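Local coordinates for protein chemotactic transducer PctC (Pseudomonas aeruginosa, PDB 5LTV) that binds gamma-amino-butanoic acid in its Cache ligand-binding domain and, as a chemoreceptor, probably passes the signal on to the chemotaxis machinery of the bacterium, at residues P73-I78 with T103-P108; T136-D141 with K197-P202; P220-G225 with T250-L255. One frame throughout, in Å; residues are numbered along the deposited sequence.

Contact 1. Residues P73-I78 with T103-P108; sequences PDEANI and TFTMRP
Glu75 reaches from the first turn of helix 75-82 to two threonines at the start of strand 104-107. Its OE1 comes to 3.4 Å from the methyl CG2 of Thr103, which approaches from the opposite direction. Glu75 OE1 also stands 3.4 Å from Thr105 OG1. The second carboxylate oxygen keeps to the Thr103 methyl too, with OE2 to CG2 at 3.7 Å. CG is anti to the carbonyl carbon (chi1 -74°), and a single bend at chi2 (-42°) carries the carboxylate over to the threonines. Deeper in, Ile78 CG2 rests 4.3 Å from Thr105 CB, and Ile78 packs further on Leu96 of the neighbouring strand 93-98, while Thr105 also touches Ala79 and Leu82 of the helix.

The helix start that carries Glu75 is fixed by Asp74 at the N-cap. Its OD1 accepts from Asn77 N at 3.1 Å, met from above the carboxylate plane, and its carbonyl O receives Ile78 N, also at 3.1 Å. On the strand, Arg107 folds back so that NH1 donates to Met106 O at 2.9 Å with an N-H...O angle of 165°, the acceptor lying in the guanidinium plane. Its NE makes a salt bridge to Glu83, and Met106 itself touches the bound gamma-amino-butanoic acid.

Glu75 OE2 also comes close to Glu98 OE1, a pairing of like charges that would tend to raise the proton affinity of one carboxylate, although the helix N-terminus probably offsets part of this. Helix and edge strand thus meet through an exposed carboxylate that lies against a threonine methyl and comes near a buried threonine hydroxyl, beside one apolar touch between Ile78 and Thr105.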
loop_
_atom_site.group_PDB
_atom_site.type_symbol
_atom_site.label_atom_id
_atom_site.label_comp_id
_atom_site.label_asym_id
_atom_site.label_seq_id
_atom_site.Cartn_x
_atom_site.Cartn_y
_atom_site.Cartn_z
ATOM N N PRO A 73 -6.194 27.146 -3.287
ATOM C CA PRO A 73 -5.391 26.080 -2.662
ATOM C C PRO A 73 -4.121 26.601 -1.997
ATOM O O PRO A 73 -3.017 26.279 -2.412
ATOM C CB PRO A 73 -5.080 25.176 -3.856
ATOM C CG PRO A 73 -4.907 26.148 -5.006
ATOM C CD PRO A 73 -5.837 27.339 -4.703
ATOM N N ASP A 74 -4.287 27.424 -0.961
ATOM C CA ASP A 74 -3.206 27.875 -0.101
ATOM C C ASP A 74 -3.015 26.881 1.047
ATOM O O ASP A 74 -3.762 25.909 1.167
ATOM C CB ASP A 74 -3.494 29.291 0.396
ATOM C CG ASP A 74 -4.750 29.387 1.265
ATOM O OD1 ASP A 74 -5.439 28.373 1.490
ATOM O OD2 ASP A 74 -5.084 30.503 1.704
ATOM N N GLU A 75 -2.033 27.153 1.929
ATOM C CA GLU A 75 -1.628 26.191 2.952
ATOM C C GLU A 75 -2.733 25.925 3.958
ATOM O O GLU A 75 -2.907 24.791 4.433
ATOM C CB GLU A 75 -0.387 26.697 3.696
ATOM C CG GLU A 75 0.900 26.607 2.924
ATOM C CD GLU A 75 1.021 25.298 2.171
ATOM O OE1 GLU A 75 0.872 24.219 2.797
ATOM O OE2 GLU A 75 1.240 25.362 0.945
ATOM N N ALA A 76 -3.429 26.974 4.363
ATOM C CA ALA A 76 -4.438 26.832 5.400
ATOM C C ALA A 76 -5.626 26.019 4.894
ATOM O O ALA A 76 -6.170 25.187 5.625
ATOM C CB ALA A 76 -4.863 28.219 5.882
ATOM N N ASN A 77 -6.012 26.213 3.630
ATOM C CA ASN A 77 -7.113 25.446 3.058
ATOM C C ASN A 77 -6.745 23.975 2.841
ATOM O O ASN A 77 -7.597 23.088 3.026
ATOM C CB ASN A 77 -7.564 26.068 1.749
ATOM C CG ASN A 77 -8.265 27.369 1.961
ATOM O OD1 ASN A 77 -8.708 27.657 3.074
ATOM N ND2 ASN A 77 -8.398 28.170 0.895
ATOM N N ILE A 78 -5.505 23.707 2.414
ATOM C CA ILE A 78 -5.043 22.336 2.251
ATOM C C ILE A 78 -5.033 21.621 3.602
ATOM O O ILE A 78 -5.491 20.478 3.726
ATOM C CB ILE A 78 -3.645 22.318 1.592
ATOM C CG1 ILE A 78 -3.738 22.569 0.094
ATOM C CG2 ILE A 78 -2.924 20.979 1.806
ATOM C CD1 ILE A 78 -2.428 23.121 -0.488
ATOM N N THR A 103 6.926 21.926 0.048
ATOM C CA THR A 103 6.074 22.063 1.222
ATOM C C THR A 103 5.303 20.771 1.460
ATOM O O THR A 103 4.715 20.210 0.539
ATOM C CB THR A 103 5.102 23.223 1.001
ATOM O OG1 THR A 103 5.837 24.446 0.744
ATOM C CG2 THR A 103 4.135 23.367 2.201
ATOM N N PHE A 104 5.351 20.274 2.685
ATOM C CA PHE A 104 4.837 18.962 3.022
ATOM C C PHE A 104 3.818 19.149 4.141
ATOM O O PHE A 104 4.178 19.582 5.246
ATOM C CB PHE A 104 5.983 18.044 3.447
ATOM C CG PHE A 104 5.544 16.638 3.795
ATOM C CD1 PHE A 104 5.121 15.768 2.801
ATOM C CD2 PHE A 104 5.565 16.194 5.116
ATOM C CE1 PHE A 104 4.725 14.477 3.113
ATOM C CE2 PHE A 104 5.159 14.924 5.444
ATOM C CZ PHE A 104 4.734 14.053 4.430
ATOM N N THR A 105 2.549 18.839 3.862
ATOM C CA THR A 105 1.485 18.934 4.860
ATOM C C THR A 105 0.957 17.537 5.141
ATOM O O THR A 105 0.414 16.887 4.251
ATOM C CB THR A 105 0.343 19.825 4.402
ATOM O OG1 THR A 105 0.878 21.047 3.927
ATOM C CG2 THR A 105 -0.601 20.126 5.557
ATOM N N MET A 106 1.113 17.088 6.371
ATOM C CA MET A 106 0.747 15.758 6.798
ATOM C C MET A 106 -0.209 15.831 7.986
ATOM O O MET A 106 0.036 16.599 8.924
ATOM C CB MET A 106 1.966 15.006 7.229
ATOM C CG MET A 106 1.630 13.678 7.880
ATOM S SD MET A 106 3.124 12.563 7.993
ATOM C CE MET A 106 3.806 13.146 9.486
ATOM N N ARG A 107 -1.275 15.008 7.952
ATOM C CA ARG A 107 -2.210 14.904 9.088
ATOM C C ARG A 107 -2.511 13.431 9.313
ATOM O O ARG A 107 -2.612 12.707 8.345
ATOM C CB ARG A 107 -3.528 15.739 8.912
ATOM C CG ARG A 107 -3.231 17.260 8.773
ATOM C CD ARG A 107 -2.897 17.917 10.161
ATOM N NE ARG A 107 -2.731 19.371 10.133
ATOM C CZ ARG A 107 -1.622 20.024 9.695
ATOM N NH1 ARG A 107 -0.536 19.420 9.173
ATOM N NH2 ARG A 107 -1.626 21.320 9.770
ATOM N N PRO A 108 -2.528 12.970 10.603
ATOM C CA PRO A 108 -2.054 13.725 11.776
ATOM C C PRO A 108 -0.585 14.117 11.631
ATOM O O PRO A 108 0.205 13.363 11.021
ATOM C CB PRO A 108 -2.247 12.727 12.940
ATOM C CG PRO A 108 -3.177 11.696 12.435
ATOM C CD PRO A 108 -2.830 11.583 10.991
#

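Contact 2. Residues T136-D141 with K197-P202; sequences TEPFVD and KILLHP. With ABU (gamma-amino-butanoic acid), chain H; SO4 (sulfate ion), chain I.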
loop_
_atom_site.group_PDB
_atom_site.type_symbol
_atom_site.label_atom_id
_atom_site.label_comp_id
_atom_site.label_asym_id
_atom_site.label_seq_id
_atom_site.Cartn_x
_atom_site.Cartn_y
_atom_site.Cartn_z
ATOM N N THR A 136 2.349 1.428 -3.608
ATOM C CA THR A 136 3.770 1.166 -3.509
ATOM C C THR A 136 4.014 -0.172 -2.818
ATOM O O THR A 136 3.162 -0.704 -2.090
ATOM C CB THR A 136 4.461 2.280 -2.706
ATOM O OG1 THR A 136 4.209 2.032 -1.323
ATOM C CG2 THR A 136 3.935 3.676 -3.085
ATOM N N GLU A 137 5.209 -0.707 -3.039
ATOM C CA GLU A 137 5.696 -1.777 -2.185
ATOM C C GLU A 137 6.089 -1.190 -0.820
ATOM O O GLU A 137 6.199 0.034 -0.660
ATOM C CB GLU A 137 6.866 -2.496 -2.871
ATOM C CG GLU A 137 6.426 -3.314 -4.111
ATOM C CD GLU A 137 7.576 -4.065 -4.831
ATOM O OE1 GLU A 137 8.759 -3.754 -4.595
ATOM O OE2 GLU A 137 7.282 -4.972 -5.652
ATOM N N PRO A 138 6.268 -2.031 0.193
ATOM C CA PRO A 138 6.647 -1.496 1.515
ATOM C C PRO A 138 7.925 -0.668 1.448
ATOM O O PRO A 138 8.834 -0.923 0.651
ATOM C CB PRO A 138 6.834 -2.756 2.375
ATOM C CG PRO A 138 5.859 -3.780 1.731
ATOM C CD PRO A 138 5.991 -3.481 0.231
ATOM N N PHE A 139 7.951 0.387 2.252
ATOM C CA PHE A 139 9.166 1.130 2.506
ATOM C C PHE A 139 9.113 1.545 3.967
ATOM O O PHE A 139 8.201 1.150 4.712
ATOM C CB PHE A 139 9.336 2.304 1.520
ATOM C CG PHE A 139 8.224 3.322 1.563
ATOM C CD1 PHE A 139 7.030 3.118 0.831
ATOM C CD2 PHE A 139 8.380 4.499 2.305
ATOM C CE1 PHE A 139 6.011 4.051 0.865
ATOM C CE2 PHE A 139 7.389 5.453 2.310
ATOM C CZ PHE A 139 6.190 5.245 1.599
ATOM N N VAL A 140 10.124 2.302 4.381
ATOM C CA VAL A 140 10.299 2.737 5.762
ATOM C C VAL A 140 9.859 4.188 5.871
ATOM O O VAL A 140 10.447 5.072 5.225
ATOM C CB VAL A 140 11.765 2.597 6.216
ATOM C CG1 VAL A 140 11.947 3.194 7.641
ATOM C CG2 VAL A 140 12.231 1.155 6.186
ATOM N N ASP A 141 8.860 4.452 6.711
ATOM C CA ASP A 141 8.414 5.831 6.968
ATOM C C ASP A 141 9.579 6.713 7.420
ATOM O O ASP A 141 10.292 6.370 8.363
ATOM C CB ASP A 141 7.329 5.791 8.029
ATOM C CG ASP A 141 6.685 7.126 8.304
ATOM O OD1 ASP A 141 7.371 8.135 8.559
ATOM O OD2 ASP A 141 5.436 7.138 8.312
ATOM N N LYS A 197 8.962 -10.850 -4.427
ATOM C CA LYS A 197 9.244 -9.983 -3.276
ATOM C C LYS A 197 8.155 -10.115 -2.211
ATOM O O LYS A 197 6.982 -9.831 -2.478
ATOM C CB LYS A 197 9.358 -8.520 -3.712
ATOM C CG LYS A 197 9.686 -7.532 -2.573
ATOM C CD LYS A 197 11.183 -7.446 -2.312
ATOM C CE LYS A 197 11.755 -6.143 -2.863
ATOM N NZ LYS A 197 11.433 -5.946 -4.320
ATOM N N ILE A 198 8.549 -10.513 -1.001
ATOM C CA ILE A 198 7.621 -10.628 0.120
ATOM C C ILE A 198 7.217 -9.232 0.599
ATOM O O ILE A 198 8.063 -8.433 1.008
ATOM C CB ILE A 198 8.239 -11.438 1.270
ATOM C CG1 ILE A 198 8.570 -12.861 0.814
ATOM C CG2 ILE A 198 7.304 -11.456 2.484
ATOM C CD1 ILE A 198 9.146 -13.700 1.925
ATOM N N LEU A 199 5.912 -8.969 0.622
ATOM C CA LEU A 199 5.333 -7.665 0.923
ATOM C C LEU A 199 4.720 -7.604 2.306
ATOM O O LEU A 199 4.828 -6.590 2.992
ATOM C CB LEU A 199 4.241 -7.316 -0.097
ATOM C CG LEU A 199 4.583 -7.571 -1.563
ATOM C CD1 LEU A 199 3.348 -7.369 -2.376
ATOM C CD2 LEU A 199 5.735 -6.684 -2.022
ATOM N N LEU A 200 4.021 -8.656 2.697
ATOM C CA LEU A 200 3.480 -8.784 4.032
ATOM C C LEU A 200 3.777 -10.188 4.485
ATOM O O LEU A 200 3.722 -11.119 3.672
ATOM C CB LEU A 200 2.014 -8.595 4.051
ATOM C CG LEU A 200 1.367 -7.330 3.480
ATOM C CD1 LEU A 200 -0.135 -7.578 3.386
ATOM C CD2 LEU A 200 1.726 -6.128 4.319
ATOM N N HIS A 201 4.041 -10.351 5.783
ATOM C CA HIS A 201 4.367 -11.659 6.358
ATOM C C HIS A 201 4.252 -11.621 7.879
ATOM O O HIS A 201 4.687 -10.657 8.517
ATOM C CB HIS A 201 5.782 -12.099 5.938
ATOM C CG HIS A 201 6.000 -13.577 6.005
ATOM N ND1 HIS A 201 6.116 -14.259 7.199
ATOM C CD2 HIS A 201 6.082 -14.513 5.028
ATOM C CE1 HIS A 201 6.277 -15.549 6.956
ATOM N NE2 HIS A 201 6.255 -15.733 5.645
ATOM N N PRO A 202 3.657 -12.634 8.497
ATOM C CA PRO A 202 3.575 -12.640 9.968
ATOM C C PRO A 202 4.949 -12.606 10.647
ATOM O O PRO A 202 5.086 -12.097 11.770
ATOM C CB PRO A 202 2.812 -13.933 10.263
ATOM C CG PRO A 202 2.032 -14.197 8.970
ATOM C CD PRO A 202 2.922 -13.747 7.875
HETATM N N ABU H . 3.974 9.559 6.621
HETATM C CD ABU H . 5.289 9.130 6.068
HETATM C CB ABU H . 5.967 10.218 5.280
HETATM C CG ABU H . 6.399 9.779 3.890
HETATM C C ABU H . 7.841 9.403 3.600
HETATM O O ABU H . 8.327 8.402 4.185
HETATM O OXT ABU H . 8.459 10.071 2.725
HETATM S S SO4 I . 13.144 3.746 2.317
HETATM O O1 SO4 I . 12.604 2.511 2.856
HETATM O O2 SO4 I . 13.834 3.467 1.056
HETATM O O3 SO4 I . 14.038 4.347 3.321
HETATM O O4 SO4 I . 12.075 4.694 2.066
#
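Next to Pro138, which packs on Leu199, lies Phe139; at the edge of its ring, in plane, are Thr136 OG1, Glu137 O and a carboxylate oxygen of gamma-amino-butanoic acid, with Phe139 CE2 3.6 Å from that ligand O. A sulfate, probably from the crystallisation liquor, approaches the ring obliquely and takes a 2.9 Å hydrogen bond from Val140 N to its O1; Arg121 NH1 holds it too. Thr136 OG1 donates to Glu137 O at 2.9 Å, above the carbonyl plane.

The puckered Pro138 ring meets strand 198-200: CG stands 3.2 Å from Leu199 O, and CD lies 3.9 Å from Leu199 CD2, the two side chains crossing at about a right angle. The same methyl reaches Glu137 CG. Beyond it, extended Glu137 crosses Lys197 in a long salt bridge (Glu137 OE1 to Lys197 NZ 3.5 Å); its hydrogen bond is weak and, resting on one of two lysine conformers, doubtful. Strand 198-200 carries a classic beta bulge, Leu199 and Leu200 set against the single residue Leu191.

Asp141, its CG anti to the backbone N (chi1 -175°), brings OD2 to 3.3 Å from the ligand N, while OD1 takes Gly143 N and Thr144 N. Two backbone amides therefore fix the carboxylate beside the ligand's amino end, whereas the join to Leu199 is mostly apolar, apart from the proline carbon against its carbonyl oxygen, with a doubtful ionic pair beside it.

Contact 3. Residues P220-G225 with T250-L255; sequences PNIVPG and TWYVAL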
loop_
_atom_site.group_PDB
_atom_site.type_symbol
_atom_site.label_atom_id
_atom_site.label_comp_id
_atom_site.label_asym_id
_atom_site.label_seq_id
_atom_site.Cartn_x
_atom_site.Cartn_y
_atom_site.Cartn_z
ATOM N N PRO A 220 9.129 -22.137 -3.542
ATOM C CA PRO A 220 8.105 -22.519 -4.520
ATOM C C PRO A 220 8.009 -21.506 -5.644
ATOM O O PRO A 220 8.317 -20.323 -5.482
ATOM C CB PRO A 220 6.817 -22.542 -3.692
ATOM C CG PRO A 220 7.045 -21.526 -2.653
ATOM C CD PRO A 220 8.529 -21.546 -2.332
ATOM N N ASN A 221 7.583 -21.988 -6.803
ATOM C CA ASN A 221 7.451 -21.135 -7.971
ATOM C C ASN A 221 6.068 -20.501 -7.952
ATOM O O ASN A 221 5.073 -21.170 -7.665
ATOM C CB ASN A 221 7.679 -21.928 -9.262
ATOM C CG ASN A 221 8.829 -22.927 -9.149
ATOM O OD1 ASN A 221 8.694 -24.093 -9.530
ATOM N ND2 ASN A 221 9.963 -22.474 -8.626
ATOM N N ILE A 222 6.008 -19.207 -8.237
ATOM C CA ILE A 222 4.739 -18.505 -8.129
ATOM C C ILE A 222 3.868 -18.819 -9.338
ATOM O O ILE A 222 3.921 -18.117 -10.357
ATOM C CB ILE A 222 4.951 -16.989 -7.984
ATOM C CG1 ILE A 222 5.898 -16.689 -6.818
ATOM C CG2 ILE A 222 3.610 -16.298 -7.792
ATOM C CD1 ILE A 222 5.992 -15.215 -6.480
ATOM N N VAL A 223 3.058 -19.866 -9.228
ATOM C CA VAL A 223 2.018 -20.187 -10.201
ATOM C C VAL A 223 0.683 -20.251 -9.474
ATOM O O VAL A 223 0.577 -20.948 -8.462
ATOM C CB VAL A 223 2.273 -21.516 -10.931
ATOM C CG1 VAL A 223 2.594 -22.621 -9.923
ATOM C CG2 VAL A 223 1.036 -21.868 -11.730
ATOM N N PRO A 224 -0.380 -19.539 -9.966
ATOM C CA PRO A 224 -1.729 -19.706 -9.386
ATOM C C PRO A 224 -2.120 -21.177 -9.220
ATOM O O PRO A 224 -2.010 -21.975 -10.166
ATOM C CB PRO A 224 -2.638 -18.985 -10.397
ATOM C CG PRO A 224 -1.760 -17.971 -11.051
ATOM C CD PRO A 224 -0.355 -18.536 -11.050
ATOM N N GLY A 225 -2.541 -21.552 -7.997
ATOM C CA GLY A 225 -2.935 -22.904 -7.660
ATOM C C GLY A 225 -2.163 -23.446 -6.466
ATOM O O GLY A 225 -1.506 -22.707 -5.722
ATOM N N THR A 250 0.938 -6.968 -9.718
ATOM C CA THR A 250 0.359 -8.305 -9.636
ATOM C C THR A 250 0.863 -8.889 -8.319
ATOM O O THR A 250 2.040 -9.232 -8.191
ATOM C CB THR A 250 0.756 -9.184 -10.821
ATOM O OG1 THR A 250 0.472 -8.481 -12.016
ATOM C CG2 THR A 250 -0.035 -10.483 -10.827
ATOM N N TRP A 251 -0.010 -8.974 -7.338
ATOM C CA TRP A 251 0.369 -9.452 -6.036
ATOM C C TRP A 251 -0.493 -10.647 -5.685
ATOM O O TRP A 251 -1.644 -10.748 -6.113
ATOM C CB TRP A 251 0.218 -8.379 -4.969
ATOM C CG TRP A 251 1.128 -7.242 -5.105
ATOM C CD1 TRP A 251 2.201 -7.133 -5.890
ATOM C CD2 TRP A 251 1.080 -6.013 -4.337
ATOM N NE1 TRP A 251 2.835 -5.905 -5.719
ATOM C CE2 TRP A 251 2.156 -5.205 -4.744
ATOM C CE3 TRP A 251 0.232 -5.529 -3.348
ATOM C CZ2 TRP A 251 2.414 -3.928 -4.205
ATOM C CZ3 TRP A 251 0.488 -4.244 -2.807
ATOM C CH2 TRP A 251 1.571 -3.477 -3.233
ATOM N N TYR A 252 0.093 -11.566 -4.931
ATOM C CA TYR A 252 -0.566 -12.823 -4.636
ATOM C C TYR A 252 -0.703 -12.992 -3.138
ATOM O O TYR A 252 0.189 -12.584 -2.372
ATOM C CB TYR A 252 0.220 -14.018 -5.187
ATOM C CG TYR A 252 0.313 -14.082 -6.687
ATOM C CD1 TYR A 252 1.269 -13.354 -7.357
ATOM C CD2 TYR A 252 -0.533 -14.912 -7.427
ATOM C CE1 TYR A 252 1.378 -13.409 -8.741
ATOM C CE2 TYR A 252 -0.429 -14.996 -8.810
ATOM C CZ TYR A 252 0.540 -14.226 -9.465
ATOM O OH TYR A 252 0.704 -14.255 -10.834
ATOM N N VAL A 253 -1.838 -13.568 -2.746
ATOM C CA VAL A 253 -2.007 -14.171 -1.433
ATOM C C VAL A 253 -1.364 -15.548 -1.460
ATOM O O VAL A 253 -1.704 -16.393 -2.303
ATOM C CB VAL A 253 -3.490 -14.267 -1.054
ATOM C CG1 VAL A 253 -3.655 -15.107 0.209
ATOM C CG2 VAL A 253 -4.062 -12.890 -0.853
ATOM N N ALA A 254 -0.420 -15.774 -0.557
ATOM C CA ALA A 254 0.191 -17.090 -0.384
ATOM C C ALA A 254 -0.363 -17.708 0.889
ATOM O O ALA A 254 -0.328 -17.063 1.946
ATOM C CB ALA A 254 1.722 -17.004 -0.311
ATOM N N LEU A 255 -0.894 -18.931 0.784
ATOM C CA LEU A 255 -1.357 -19.698 1.933
ATOM C C LEU A 255 -0.406 -20.860 2.177
ATOM O O LEU A 255 -0.078 -21.604 1.244
ATOM C CB LEU A 255 -2.759 -20.260 1.727
ATOM C CG LEU A 255 -3.913 -19.315 1.493
ATOM C CD1 LEU A 255 -5.217 -20.075 1.311
ATOM C CD2 LEU A 255 -4.016 -18.374 2.652
#
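Ile222, whose CG2 methyl lies over a face of the Tyr252 ring, is the centre of an inverse gamma turn. The turn is closed by a weak backbone hydrogen bond in which Val223 N donates to Asn221 O at 2.9 Å; Asn221 is poorly ordered, so this bond carries little weight. The chain bends sharply at Ile222, whose side chain starts out toward the strand.

CG2 stands 3.9 Å from the centroid of the Tyr252 ring and 15° off the ring normal, a CH-pi contact over the face. The methyl is displaced toward one rim, and its nearest ring carbons are CD1 and CE1, with CE1 at 3.8 Å. The touching branch, CG2, is anti to the backbone N. Pro224 comes to the same ring at its edge, near the plane, where CG is 4.0 Å from Tyr252 CE2. One methyl over the face and a proline ring at the rim thus hold the aromatic ring from two directions. Both side chains cross the tyrosine obliquely.

Tyr252 itself is held in its strand by backbone hydrogen bonding to Val192, and its side chain also lies on Phe240 and Pro242 of strand 237-242 and on Asp194. Gly225, where strand 225-228 begins, is bonded through its backbone to Phe240.

This is a surface contact: the loop after helix 211-214 folds over the central strand 251-256 of the second antiparallel sheet, then enters the sheet's edge. The sheet order 2-1-5-4-3 is that of the PAS-like modules of Cache domains, and this loop covers part of one sheet face.

How the contacts relate
Contacts 1 and 2 lie at the two outermost strands, 104-107 and 134-140, of the ligand-binding sheet; their centres are 27 Å apart. Both supply pocket residues: Met106 from contact 1, Phe139 and Asp141 from contact 2, although the side chain of Thr105 in contact 1 is about 11 Å from the ligand. Contact 2 also joins this sheet to the second one, to which contact 3 belongs. Its centre is 16 Å from that of contact 3, and the two touch where Leu199 CD1 packs on Trp251 CD2 at 3.3 Å. Contacts 1 and 3, 40 Å apart between centres, lie on opposite sides of the chain's centre.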